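Local coordinates for probable spore coat polysaccharide biosynthesis protein E (Chromobacterium violaceum ATCC 12472, PDB 3G8R) that probably acts as an N-acylneuraminate-9-phosphate synthase of the NeuB family, with a zinc ion bound in its TIM-barrel domain, at residues I95-D100 against I114-S119; I166-A171 against I197-H202; A183-L188 against M212-Q217. All coordinates share one frame; numbering follows the deposited sequence.

In the fold
All three contacts lie in the NeuB-family TIM barrel of this chain. Interactions 1 and 2 are parallel strand pairs in the barrel wall. Interaction 3 joins two helices of the layer around it. Interactions 1 and 2 meet near the zinc ion: Lys116 NZ lies 4.0 Å from Ser200 OG, and Ser119 OG lies 3.5 Å from Cys169 SG. The side chain of His202 is about 3 Å from the zinc ion. The side chain of Lys116 is about 6 Å from the zinc ion. Interaction 3 lies away from the metal but touches interaction 2. Tyr199 CD1 packs 3.7 Å from Ala214 CB, and His168 ND1 probably hydrogen-bonds Arg184 NE at 3.1 Å.

Interaction 1. Residues I95-D100 against I114-S119; sequences ICTPFD and IIKIAS
Cys96 is gripped through both its N-H and its carbonyl by Ile114 and Lys116 of strand 114-117. Lys116 N donates to Cys96 O at 2.9 Å. Cys96 N donates to Ile114 O at 3.1 Å, a fairly straight bond with an N-H...O angle of 164°. Cys96 O also receives a CA-H...O contact from Ile115. These bonds set the register of two parallel strands, 93-98 and 114-117. With helix 101-109 between them they form a beta-alpha-beta unit, which supplies the third and fourth strands of the TIM barrel. Ile95 and Ile114 lie side by side on the inner face of the barrel, with Ile95 CG1 3.9 Å from Ile114 CB. On the same side, Thr97 OG1 sits 3.2 Å from Lys116 CB and takes its hydrogen bond from Lys44. The Lys116 chain bends away from strand 93-98. Its NZ reaches a salt bridge with Glu223 and a hydrogen bond with Ser141, and its side chain is about 6 Å from the zinc ion. Cys96 and Ile115 face outward, and Cys96 packs on Ile107 of the helix. There Pro98 CD meets Ile115 CG2 at 3.9 Å, the two side chains crossing at about a right angle. Thr97 CG2, anti to the backbone N (chi1 -50°), touches Ala118 CB. Phe99 CE1 lies 3.8 Å from Ala118 CB. The ring also makes a cation-pi contact with Arg48.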
ATOM      1  N   ILE A  95      18.981 -19.147  -6.913  1.00 40.41           N
ATOM      2  CA  ILE A  95      19.449 -17.797  -6.721  1.00 41.35           C
ATOM      3  C   ILE A  95      20.549 -17.821  -5.684  1.00 41.78           C
ATOM      4  O   ILE A  95      20.463 -18.586  -4.729  1.00 41.78           O
ATOM      5  CB  ILE A  95      18.329 -16.960  -6.203  1.00 41.61           C
ATOM      6  CG1 ILE A  95      17.295 -16.807  -7.296  1.00 40.26           C
ATOM      7  CG2 ILE A  95      18.838 -15.627  -5.799  1.00 40.28           C
ATOM      8  CD1 ILE A  95      15.941 -16.446  -6.771  1.00 42.47           C
ATOM      9  N   CYS A  96      21.579 -16.993  -5.868  1.00 42.02           N
ATOM     10  CA  CYS A  96      22.707 -16.976  -4.927  1.00 42.33           C
ATOM     11  C   CYS A  96      23.385 -15.608  -4.667  1.00 42.16           C
ATOM     12  O   CYS A  96      23.504 -14.761  -5.562  1.00 42.66           O
ATOM     13  CB  CYS A  96      23.762 -18.003  -5.328  1.00 42.37           C
ATOM     14  SG  CYS A  96      25.078 -18.079  -4.092  1.00 57.00           S
ATOM     15  N   THR A  97      23.828 -15.417  -3.431  1.00 41.08           N
ATOM     16  CA  THR A  97      24.557 -14.219  -3.034  1.00 40.56           C
ATOM     17  C   THR A  97      26.031 -14.538  -2.811  1.00 40.72           C
ATOM     18  O   THR A  97      26.401 -15.192  -1.813  1.00 40.56           O
ATOM     19  CB  THR A  97      24.010 -13.649  -1.739  1.00 39.99           C
ATOM     20  OG1 THR A  97      22.601 -13.535  -1.852  1.00 43.01           O
ATOM     21  CG2 THR A  97      24.609 -12.295  -1.426  1.00 42.28           C
ATOM     22  N   PRO A  98      26.879 -14.053  -3.722  1.00 40.32           N
ATOM     23  CA  PRO A  98      28.309 -14.173  -3.585  1.00 40.79           C
ATOM     24  C   PRO A  98      28.813 -13.052  -2.697  1.00 42.82           C
ATOM     25  O   PRO A  98      28.242 -11.971  -2.680  1.00 43.87           O
ATOM     26  CB  PRO A  98      28.779 -13.886  -4.990  1.00 40.01           C
ATOM     27  CG  PRO A  98      27.858 -12.785  -5.413  1.00 29.33           C
ATOM     28  CD  PRO A  98      26.515 -13.146  -4.821  1.00 39.64           C
ATOM     29  N   PHE A  99      29.900 -13.266  -1.984  1.00 44.29           N
ATOM     30  CA  PHE A  99      30.481 -12.149  -1.248  1.00 45.35           C
ATOM     31  C   PHE A  99      31.892 -11.901  -1.720  1.00 46.63           C
ATOM     32  O   PHE A  99      32.452 -10.843  -1.423  1.00 46.88           O
ATOM     33  CB  PHE A  99      30.430 -12.400   0.258  1.00 45.17           C
ATOM     34  CG  PHE A  99      29.040 -12.483   0.797  1.00 43.24           C
ATOM     35  CD1 PHE A  99      28.482 -11.402   1.464  1.00 45.23           C
ATOM     36  CD2 PHE A  99      28.281 -13.632   0.616  1.00 44.95           C
ATOM     37  CE1 PHE A  99      27.178 -11.463   1.952  1.00 43.62           C
ATOM     38  CE2 PHE A  99      26.994 -13.710   1.090  1.00 43.36           C
ATOM     39  CZ  PHE A  99      26.429 -12.620   1.759  1.00 45.46           C
ATOM     40  N   ASP A 100      32.432 -12.884  -2.460  1.00 47.41           N
ATOM     41  CA  ASP A 100      33.802 -12.900  -3.013  1.00 48.41           C
ATOM     42  C   ASP A 100      33.717 -12.794  -4.503  1.00 48.57           C
ATOM     43  O   ASP A 100      32.716 -13.192  -5.085  1.00 49.46           O
ATOM     44  CB  ASP A 100      34.425 -14.281  -2.857  1.00 49.04           C
ATOM     45  CG  ASP A 100      34.786 -14.599  -1.470  1.00 45.58           C
ATOM     46  OD1 ASP A 100      34.198 -15.553  -0.933  1.00 49.84           O
ATOM     47  OD2 ASP A 100      35.681 -13.932  -0.914  1.00 50.47           O
ATOM     48  N   ILE A 114      20.468 -16.504 -11.051  1.00 41.24           N
ATOM     49  CA  ILE A 114      20.413 -15.102 -10.563  1.00 39.99           C
ATOM     50  C   ILE A 114      21.420 -14.721  -9.421  1.00 39.03           C
ATOM     51  O   ILE A 114      21.797 -15.560  -8.578  1.00 39.09           O
ATOM     52  CB  ILE A 114      18.968 -14.772 -10.108  1.00 39.99           C
ATOM     53  CG1 ILE A 114      17.979 -14.887 -11.280  1.00 41.58           C
ATOM     54  CG2 ILE A 114      18.890 -13.393  -9.422  1.00 42.33           C
ATOM     55  CD1 ILE A 114      16.475 -14.783 -10.903  1.00 38.88           C
ATOM     56  N   ILE A 115      21.836 -13.456  -9.398  1.00 38.39           N
ATOM     57  CA  ILE A 115      22.769 -12.957  -8.390  1.00 39.39           C
ATOM     58  C   ILE A 115      22.120 -11.998  -7.397  1.00 39.14           C
ATOM     59  O   ILE A 115      21.689 -10.922  -7.782  1.00 39.88           O
ATOM     60  CB  ILE A 115      24.000 -12.254  -9.048  1.00 40.41           C
ATOM     61  CG1 ILE A 115      24.861 -13.283  -9.779  1.00 41.28           C
ATOM     62  CG2 ILE A 115      24.858 -11.510  -7.997  1.00 40.56           C
ATOM     63  CD1 ILE A 115      25.758 -12.710 -10.868  1.00 40.25           C
ATOM     64  N   LYS A 116      22.043 -12.360  -6.121  1.00 38.68           N
ATOM     65  CA  LYS A 116      21.657 -11.331  -5.151  1.00 39.28           C
ATOM     66  C   LYS A 116      22.896 -10.611  -4.695  1.00 39.68           C
ATOM     67  O   LYS A 116      23.917 -11.236  -4.442  1.00 41.07           O
ATOM     68  CB  LYS A 116      20.916 -11.870  -3.938  1.00 39.17           C
ATOM     69  CG  LYS A 116      19.654 -11.076  -3.638  1.00 58.64           C
ATOM     70  CD  LYS A 116      19.817  -9.904  -2.663  1.00 40.84           C
ATOM     71  CE  LYS A 116      19.693 -10.389  -1.212  1.00 59.26           C
ATOM     72  NZ  LYS A 116      19.055  -9.370  -0.289  1.00 41.62           N
ATOM     73  N   ILE A 117      22.823  -9.298  -4.615  1.00 38.21           N
ATOM     74  CA  ILE A 117      23.814  -8.549  -3.889  1.00 38.12           C
ATOM     75  C   ILE A 117      23.307  -8.242  -2.472  1.00 38.89           C
ATOM     76  O   ILE A 117      22.264  -7.605  -2.305  1.00 40.91           O
ATOM     77  CB  ILE A 117      24.090  -7.239  -4.612  1.00 38.16           C
ATOM     78  CG1 ILE A 117      24.649  -7.535  -5.996  1.00 18.04           C
ATOM     79  CG2 ILE A 117      25.022  -6.309  -3.788  1.00 18.64           C
ATOM     80  CD1 ILE A 117      24.980  -6.278  -6.798  1.00 38.14           C
ATOM     81  N   ALA A 118      24.027  -8.667  -1.450  1.00 37.93           N
ATOM     82  CA  ALA A 118      23.659  -8.293  -0.091  1.00 38.02           C
ATOM     83  C   ALA A 118      23.873  -6.798   0.167  1.00 38.97           C
ATOM     84  O   ALA A 118      24.673  -6.139  -0.498  1.00 39.83           O
ATOM     85  CB  ALA A 118      24.452  -9.103   0.905  1.00 38.04           C
ATOM     86  N   SER A 119      23.178  -6.267   1.158  1.00 39.06           N
ATOM     87  CA  SER A 119      23.253  -4.846   1.453  1.00 40.13           C
ATOM     88  C   SER A 119      24.639  -4.448   1.885  1.00 41.14           C
ATOM     89  O   SER A 119      25.021  -3.296   1.723  1.00 41.77           O
ATOM     90  CB  SER A 119      22.266  -4.476   2.565  1.00 40.15           C
ATOM     91  OG  SER A 119      21.355  -5.536   2.783  1.00 61.40           O
TER

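Interaction 2. Residues I166-A171 against I197-H202; sequences IMHCVA and IGYSTH
Strands 164-168 and 196-201, which pair residues such as His168 and Tyr199, are the sixth and seventh of the TIM barrel, and their C-terminal ends lead to the zinc site. Helix 184-191 makes the crossover between them. Gly198 N donates to Ile166 O, and Gly198 O accepts from His168 N, both at 2.9 Å. Ser200 N continues the ladder to His168 O at 2.9 Å. Selenomethionine Met167 curls across the inner face of strand 196-201, bringing its SE 3.7 Å from Gly198 CA. On the outer face the rings of His168 and Tyr199 lie alongside, planes at 17° but slid apart so that they barely overlap. His168 NE2 is bonded to Leu180 O, and Tyr199 OH to Glu203. Beyond the strands, His202 CG lies anti to the carbonyl carbon (chi1 -53°), and His202 ND1 donates to Val170 O at 3.0 Å, the acceptor tilted from the ring plane. Water 1 accepts from Val170 N, donates to Ser200 O and lies 3.1 Å from His202 ND1. His202 binds the zinc together with His225. The Val170 carbonyl is thus a second-shell partner of the metal. Its bond would fix the ring's rotation and is consistent with NE2 facing the zinc.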
ATOM      1  N   ILE A 166      15.816  -3.942  -7.369  1.00 35.49           N
ATOM      2  CA  ILE A 166      16.318  -3.280  -6.188  1.00 36.76           C
ATOM      3  C   ILE A 166      15.408  -3.494  -4.965  1.00 37.73           C
ATOM      4  O   ILE A 166      14.182  -3.342  -5.081  1.00 39.04           O
ATOM      5  CB  ILE A 166      16.491  -1.840  -6.537  1.00 37.80           C
ATOM      6  CG1 ILE A 166      17.883  -1.684  -7.127  1.00 52.31           C
ATOM      7  CG2 ILE A 166      16.282  -0.921  -5.321  1.00 52.62           C
ATOM      8  CD1 ILE A 166      18.454  -0.316  -6.948  1.00 39.19           C
HETATM    9  N   MSE A 167      15.956  -3.872  -3.805  1.00 36.40           N
HETATM   10  CA  MSE A 167      15.037  -4.310  -2.733  1.00 35.67           C
HETATM   11  C   MSE A 167      15.109  -3.473  -1.496  1.00 35.08           C
HETATM   12  O   MSE A 167      16.142  -3.145  -1.035  1.00 35.36           O
HETATM   13  CB  MSE A 167      15.229  -5.768  -2.324  1.00 36.08           C
HETATM   14  CG  MSE A 167      15.452  -6.780  -3.429  1.00 32.26           C
HETATM   15 SE   MSE A 167      14.069  -7.805  -3.900  1.00 38.55          SE
HETATM   16  CE  MSE A 167      13.840  -8.846  -2.437  1.00 31.24           C
ATOM     17  N   HIS A 168      13.986  -3.125  -0.931  1.00 35.92           N
ATOM     18  CA  HIS A 168      14.037  -2.461   0.348  1.00 36.33           C
ATOM     19  C   HIS A 168      14.420  -3.529   1.365  1.00 38.46           C
ATOM     20  O   HIS A 168      14.009  -4.681   1.250  1.00 39.24           O
ATOM     21  CB  HIS A 168      12.713  -1.765   0.680  1.00 34.47           C
ATOM     22  CG  HIS A 168      12.588  -1.381   2.114  1.00 34.06           C
ATOM     23  ND1 HIS A 168      13.416  -0.454   2.712  1.00 34.55           N
ATOM     24  CD2 HIS A 168      11.737  -1.805   3.083  1.00 34.78           C
ATOM     25  CE1 HIS A 168      13.081  -0.327   3.983  1.00 33.80           C
ATOM     26  NE2 HIS A 168      12.048  -1.113   4.227  1.00 33.64           N
ATOM     27  N   CYS A 169      15.292  -3.176   2.295  1.00 39.55           N
ATOM     28  CA  CYS A 169      15.411  -3.959   3.482  1.00 40.84           C
ATOM     29  C   CYS A 169      16.057  -3.176   4.594  1.00 40.17           C
ATOM     30  O   CYS A 169      16.649  -2.129   4.379  1.00 39.49           O
ATOM     31  CB  CYS A 169      16.109  -5.303   3.239  1.00 42.58           C
ATOM     32  SG  CYS A 169      17.847  -5.275   2.948  1.00 57.65           S
ATOM     33  N   VAL A 170      15.891  -3.694   5.798  1.00 39.75           N
ATOM     34  CA  VAL A 170      16.470  -3.086   6.961  1.00 39.95           C
ATOM     35  C   VAL A 170      17.399  -4.098   7.627  1.00 40.98           C
ATOM     36  O   VAL A 170      17.055  -5.285   7.807  1.00 40.77           O
ATOM     37  CB  VAL A 170      15.383  -2.626   7.926  1.00 39.53           C
ATOM     38  CG1 VAL A 170      15.992  -1.829   9.052  1.00 40.73           C
ATOM     39  CG2 VAL A 170      14.343  -1.792   7.177  1.00 39.98           C
ATOM     40  N   ALA A 171      18.587  -3.611   7.981  1.00 41.73           N
ATOM     41  CA  ALA A 171      19.600  -4.424   8.608  1.00 42.00           C
ATOM     42  C   ALA A 171      19.419  -4.453  10.124  1.00 43.91           C
ATOM     43  O   ALA A 171      20.324  -4.123  10.885  1.00 45.45           O
ATOM     44  CB  ALA A 171      20.975  -3.921   8.219  1.00 41.34           C
ATOM     45  N   ILE A 197      11.059  -3.446  -8.404  1.00 39.05           N
ATOM     46  CA  ILE A 197      11.263  -3.105  -6.998  1.00 38.72           C
ATOM     47  C   ILE A 197      10.801  -4.224  -6.110  1.00 37.90           C
ATOM     48  O   ILE A 197       9.767  -4.789  -6.368  1.00 39.17           O
ATOM     49  CB  ILE A 197      10.530  -1.806  -6.633  1.00 39.51           C
ATOM     50  CG1 ILE A 197      11.099  -0.633  -7.452  1.00 25.44           C
ATOM     51  CG2 ILE A 197      10.606  -1.508  -5.088  1.00 24.17           C
ATOM     52  CD1 ILE A 197      12.595  -0.344  -7.174  1.00 39.51           C
ATOM     53  N   GLY A 198      11.547  -4.560  -5.066  1.00 36.72           N
ATOM     54  CA  GLY A 198      11.130  -5.656  -4.176  1.00 36.08           C
ATOM     55  C   GLY A 198      11.380  -5.351  -2.721  1.00 36.56           C
ATOM     56  O   GLY A 198      11.744  -4.211  -2.366  1.00 36.52           O
ATOM     57  N   TYR A 199      11.203  -6.367  -1.879  1.00 37.01           N
ATOM     58  CA  TYR A 199      11.266  -6.226  -0.432  1.00 37.32           C
ATOM     59  C   TYR A 199      11.902  -7.462   0.150  1.00 39.90           C
ATOM     60  O   TYR A 199      11.381  -8.560  -0.040  1.00 41.87           O
ATOM     61  CB  TYR A 199       9.852  -6.100   0.144  1.00 35.86           C
ATOM     62  CG  TYR A 199       9.811  -6.068   1.671  1.00 35.26           C
ATOM     63  CD1 TYR A 199       8.783  -6.652   2.379  1.00 35.80           C
ATOM     64  CD2 TYR A 199      10.837  -5.446   2.413  1.00 36.49           C
ATOM     65  CE1 TYR A 199       8.766  -6.614   3.808  1.00 35.27           C
ATOM     66  CE2 TYR A 199      10.829  -5.398   3.808  1.00 35.09           C
ATOM     67  CZ  TYR A 199       9.798  -5.975   4.503  1.00 36.47           C
ATOM     68  OH  TYR A 199       9.812  -5.913   5.892  1.00 35.73           O
ATOM     69  N   SER A 200      13.011  -7.324   0.862  1.00 40.44           N
ATOM     70  CA  SER A 200      13.607  -8.496   1.499  1.00 41.41           C
ATOM     71  C   SER A 200      13.532  -8.243   2.983  1.00 43.00           C
ATOM     72  O   SER A 200      13.759  -7.115   3.418  1.00 43.59           O
ATOM     73  CB  SER A 200      15.048  -8.727   1.044  1.00 41.15           C
ATOM     74  OG  SER A 200      15.947  -8.223   2.002  1.00 71.66           O
ATOM     75  N   THR A 201      13.232  -9.279   3.763  1.00 43.29           N
ATOM     76  CA  THR A 201      12.790  -9.043   5.100  1.00 44.24           C
ATOM     77  C   THR A 201      13.421  -9.858   6.241  1.00 46.33           C
ATOM     78  O   THR A 201      13.797 -11.021   6.086  1.00 47.51           O
ATOM     79  CB  THR A 201      11.257  -9.144   5.135  1.00 44.73           C
ATOM     80  OG1 THR A 201      10.762  -8.431   6.267  1.00 36.12           O
ATOM     81  CG2 THR A 201      10.760 -10.599   5.140  1.00 34.85           C
ATOM     82  N   HIS A 202      13.493  -9.216   7.407  1.00 47.20           N
ATOM     83  CA  HIS A 202      13.989  -9.801   8.656  1.00 47.23           C
ATOM     84  C   HIS A 202      12.975  -9.516   9.750  1.00 47.84           C
ATOM     85  O   HIS A 202      13.295  -9.461  10.919  1.00 47.86           O
ATOM     86  CB  HIS A 202      15.346  -9.200   9.008  1.00 47.08           C
ATOM     87  CG  HIS A 202      16.338  -9.303   7.896  1.00 46.97           C
ATOM     88  ND1 HIS A 202      16.716  -8.222   7.133  1.00 47.45           N
ATOM     89  CD2 HIS A 202      16.995 -10.370   7.384  1.00 47.60           C
ATOM     90  CE1 HIS A 202      17.592  -8.611   6.220  1.00 47.80           C
ATOM     91  NE2 HIS A 202      17.768  -9.914   6.341  1.00 47.51           N
TER
HETATM   92  O   HOH W   1      14.543  -6.219   6.225  1.00 86.23           O

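Interaction 3. Residues A183-L188 against M212-Q217; sequences ARIKTL and MLAVAQ
Ile185, Ala214 and the methylenes of Gln217 make the tight, buried part of this contact. Ile185 belongs to helix 184-191 and Ala214 to helix 209-216, successive helices of the outer layer of the TIM barrel. The side chain of Ile185 reaches out with CG1 anti to the carbonyl carbon (chi1 -58°) and CD1 fully extended beyond it (chi2 179°). This puts the CD1 tip 3.8 Å from Ala214 CB and 3.9 Å from Ala214 CA. Beneath the pair lies the barrel wall, where Ile185 packs on Ile197 and both residues touch Tyr199. Gln217, just past the end of helix 209-216, packs beside Ile185. Its CB lies 4.3 Å from Ile185 CB.

The looser edge is formed by Lys186 and Ala183, which are partly exposed. The chain of Gln217 crosses that of Lys186 at about a right angle, with Gln217 CG 3.6 Å from Lys186 CB. The end of the Gln217 side chain packs near Lys186 and the backbone of Ala183. The Lys186 chain bends twice as it heads outward. This side borders the second subunit: Lys186 packs on Ala216 of that subunit, and Ala216 O of this chain accepts a hydrogen bond from Lys186 NZ of the other. Gln217 also packs on Leu259 of the second subunit.

Between Ile185 and Ala214, and between the methylenes of Gln217 and Lys186, the contact is van der Waals, so the fit of the two helices rests largely on packing. One polar link across the subunit interface is the bond from the lysine amino group to a carbonyl near a helix end, where the helix dipole would be expected to favour a positive charge.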
ATOM      1  N   ALA A 183       7.291   2.154   3.841  1.00 36.12           N
ATOM      2  CA  ALA A 183       7.112   3.294   2.973  1.00 36.97           C
ATOM      3  C   ALA A 183       8.259   3.361   2.016  1.00 38.11           C
ATOM      4  O   ALA A 183       8.129   3.918   0.962  1.00 39.21           O
ATOM      5  CB  ALA A 183       7.064   4.583   3.779  1.00 37.39           C
ATOM      6  N   ARG A 184       9.402   2.805   2.383  1.00 38.68           N
ATOM      7  CA  ARG A 184      10.549   2.987   1.547  1.00 39.65           C
ATOM      8  C   ARG A 184      10.373   2.274   0.210  1.00 39.57           C
ATOM      9  O   ARG A 184      11.029   2.626  -0.784  1.00 39.37           O
ATOM     10  CB  ARG A 184      11.855   2.591   2.245  1.00 40.50           C
ATOM     11  CG  ARG A 184      13.048   2.996   1.370  1.00 56.93           C
ATOM     12  CD  ARG A 184      14.321   3.178   2.139  1.00 41.57           C
ATOM     13  NE  ARG A 184      15.162   2.019   1.956  1.00 57.96           N
ATOM     14  CZ  ARG A 184      16.347   2.062   1.378  1.00 42.53           C
ATOM     15  NH1 ARG A 184      16.829   3.221   0.945  1.00 58.49           N
ATOM     16  NH2 ARG A 184      17.042   0.943   1.229  1.00 58.73           N
ATOM     17  N   ILE A 185       9.469   1.292   0.170  1.00 38.95           N
ATOM     18  CA  ILE A 185       9.271   0.552  -1.076  1.00 38.51           C
ATOM     19  C   ILE A 185       8.814   1.531  -2.172  1.00 39.24           C
ATOM     20  O   ILE A 185       9.291   1.467  -3.310  1.00 38.94           O
ATOM     21  CB  ILE A 185       8.314  -0.675  -0.903  1.00 37.63           C
ATOM     22  CG1 ILE A 185       8.842  -1.639   0.169  1.00 24.87           C
ATOM     23  CG2 ILE A 185       8.179  -1.485  -2.176  1.00 24.22           C
ATOM     24  CD1 ILE A 185       7.949  -2.812   0.387  1.00 35.83           C
ATOM     25  N   LYS A 186       7.942   2.468  -1.795  1.00 40.39           N
ATOM     26  CA  LYS A 186       7.404   3.456  -2.727  1.00 41.61           C
ATOM     27  C   LYS A 186       8.476   4.466  -3.031  1.00 41.32           C
ATOM     28  O   LYS A 186       8.588   4.929  -4.173  1.00 40.88           O
ATOM     29  CB  LYS A 186       6.155   4.139  -2.166  1.00 43.50           C
ATOM     30  CG  LYS A 186       5.708   5.398  -2.932  1.00 78.48           C
ATOM     31  CD  LYS A 186       4.191   5.608  -2.942  1.00 46.75           C
ATOM     32  CE  LYS A 186       3.623   6.050  -1.575  1.00 79.34           C
ATOM     33  NZ  LYS A 186       2.164   5.629  -1.353  1.00 49.28           N
ATOM     34  N   THR A 187       9.300   4.785  -2.030  1.00 41.15           N
ATOM     35  CA  THR A 187      10.347   5.761  -2.260  1.00 41.06           C
ATOM     36  C   THR A 187      11.230   5.234  -3.361  1.00 41.69           C
ATOM     37  O   THR A 187      11.562   5.951  -4.318  1.00 42.30           O
ATOM     38  CB  THR A 187      11.147   6.039  -1.017  1.00 40.93           C
ATOM     39  OG1 THR A 187      10.351   6.830  -0.131  1.00 61.06           O
ATOM     40  CG2 THR A 187      12.425   6.804  -1.342  1.00 60.02           C
ATOM     41  N   LEU A 188      11.582   3.965  -3.254  1.00 41.23           N
ATOM     42  CA  LEU A 188      12.454   3.392  -4.244  1.00 41.27           C
ATOM     43  C   LEU A 188      11.766   3.334  -5.570  1.00 41.90           C
ATOM     44  O   LEU A 188      12.373   3.637  -6.586  1.00 42.08           O
ATOM     45  CB  LEU A 188      12.887   2.001  -3.827  1.00 41.41           C
ATOM     46  CG  LEU A 188      13.933   1.955  -2.708  1.00 52.88           C
ATOM     47  CD1 LEU A 188      14.345   0.513  -2.439  1.00 40.53           C
ATOM     48  CD2 LEU A 188      15.141   2.793  -3.082  1.00 40.93           C
HETATM   49  N   MSE A 212       1.428  -7.766   2.856  1.00 34.53           N
HETATM   50  CA  MSE A 212       0.313  -7.155   2.184  1.00 34.50           C
HETATM   51  C   MSE A 212       0.660  -5.684   1.913  1.00 35.90           C
HETATM   52  O   MSE A 212       0.584  -5.178   0.777  1.00 36.46           O
HETATM   53  CB  MSE A 212      -0.936  -7.280   3.033  1.00 34.93           C
HETATM   54  CG  MSE A 212      -1.167  -8.634   3.687  1.00 38.59           C
HETATM   55 SE   MSE A 212      -2.889  -8.763   4.090  1.00 34.53          SE
HETATM   56  CE  MSE A 212      -2.784  -9.902   5.447  1.00 39.42           C
ATOM     57  N   LEU A 213       1.097  -4.997   2.954  1.00 36.63           N
ATOM     58  CA  LEU A 213       1.556  -3.620   2.818  1.00 36.16           C
ATOM     59  C   LEU A 213       2.590  -3.504   1.710  1.00 36.45           C
ATOM     60  O   LEU A 213       2.651  -2.497   1.005  1.00 36.98           O
ATOM     61  CB  LEU A 213       2.144  -3.178   4.129  1.00 35.39           C
ATOM     62  CG  LEU A 213       1.244  -2.319   4.995  1.00 38.31           C
ATOM     63  CD1 LEU A 213      -0.153  -2.809   5.058  1.00 35.34           C
ATOM     64  CD2 LEU A 213       1.848  -2.227   6.367  1.00 35.75           C
ATOM     65  N   ALA A 214       3.382  -4.561   1.543  1.00 35.67           N
ATOM     66  CA  ALA A 214       4.493  -4.521   0.623  1.00 35.44           C
ATOM     67  C   ALA A 214       3.953  -4.643  -0.787  1.00 35.96           C
ATOM     68  O   ALA A 214       4.343  -3.909  -1.680  1.00 35.01           O
ATOM     69  CB  ALA A 214       5.478  -5.637   0.930  1.00 34.60           C
ATOM     70  N   VAL A 215       3.030  -5.571  -0.973  1.00 37.01           N
ATOM     71  CA  VAL A 215       2.461  -5.779  -2.282  1.00 37.69           C
ATOM     72  C   VAL A 215       1.761  -4.521  -2.714  1.00 37.63           C
ATOM     73  O   VAL A 215       1.833  -4.122  -3.882  1.00 36.39           O
ATOM     74  CB  VAL A 215       1.447  -6.864  -2.229  1.00 37.97           C
ATOM     75  CG1 VAL A 215       0.679  -6.903  -3.535  1.00 33.15           C
ATOM     76  CG2 VAL A 215       2.149  -8.155  -1.967  1.00 33.09           C
ATOM     77  N   ALA A 216       1.111  -3.889  -1.739  1.00 38.67           N
ATOM     78  CA  ALA A 216       0.204  -2.774  -2.030  1.00 39.11           C
ATOM     79  C   ALA A 216       1.044  -1.678  -2.522  1.00 39.90           C
ATOM     80  O   ALA A 216       0.601  -0.859  -3.290  1.00 41.52           O
ATOM     81  CB  ALA A 216      -0.543  -2.317  -0.806  1.00 38.36           C
ATOM     82  N   GLN A 217       2.282  -1.667  -2.090  1.00 39.62           N
ATOM     83  CA  GLN A 217       3.118  -0.564  -2.432  1.00 39.76           C
ATOM     84  C   GLN A 217       3.834  -0.779  -3.768  1.00 39.87           C
ATOM     85  O   GLN A 217       4.629   0.045  -4.204  1.00 40.64           O
ATOM     86  CB  GLN A 217       4.058  -0.293  -1.280  1.00 40.30           C
ATOM     87  CG  GLN A 217       4.393   1.148  -1.167  1.00 55.22           C
ATOM     88  CD  GLN A 217       4.456   1.573   0.245  1.00 42.39           C
ATOM     89  OE1 GLN A 217       4.690   0.735   1.133  1.00 55.49           O
ATOM     90  NE2 GLN A 217       4.237   2.878   0.500  1.00 55.22           N
TER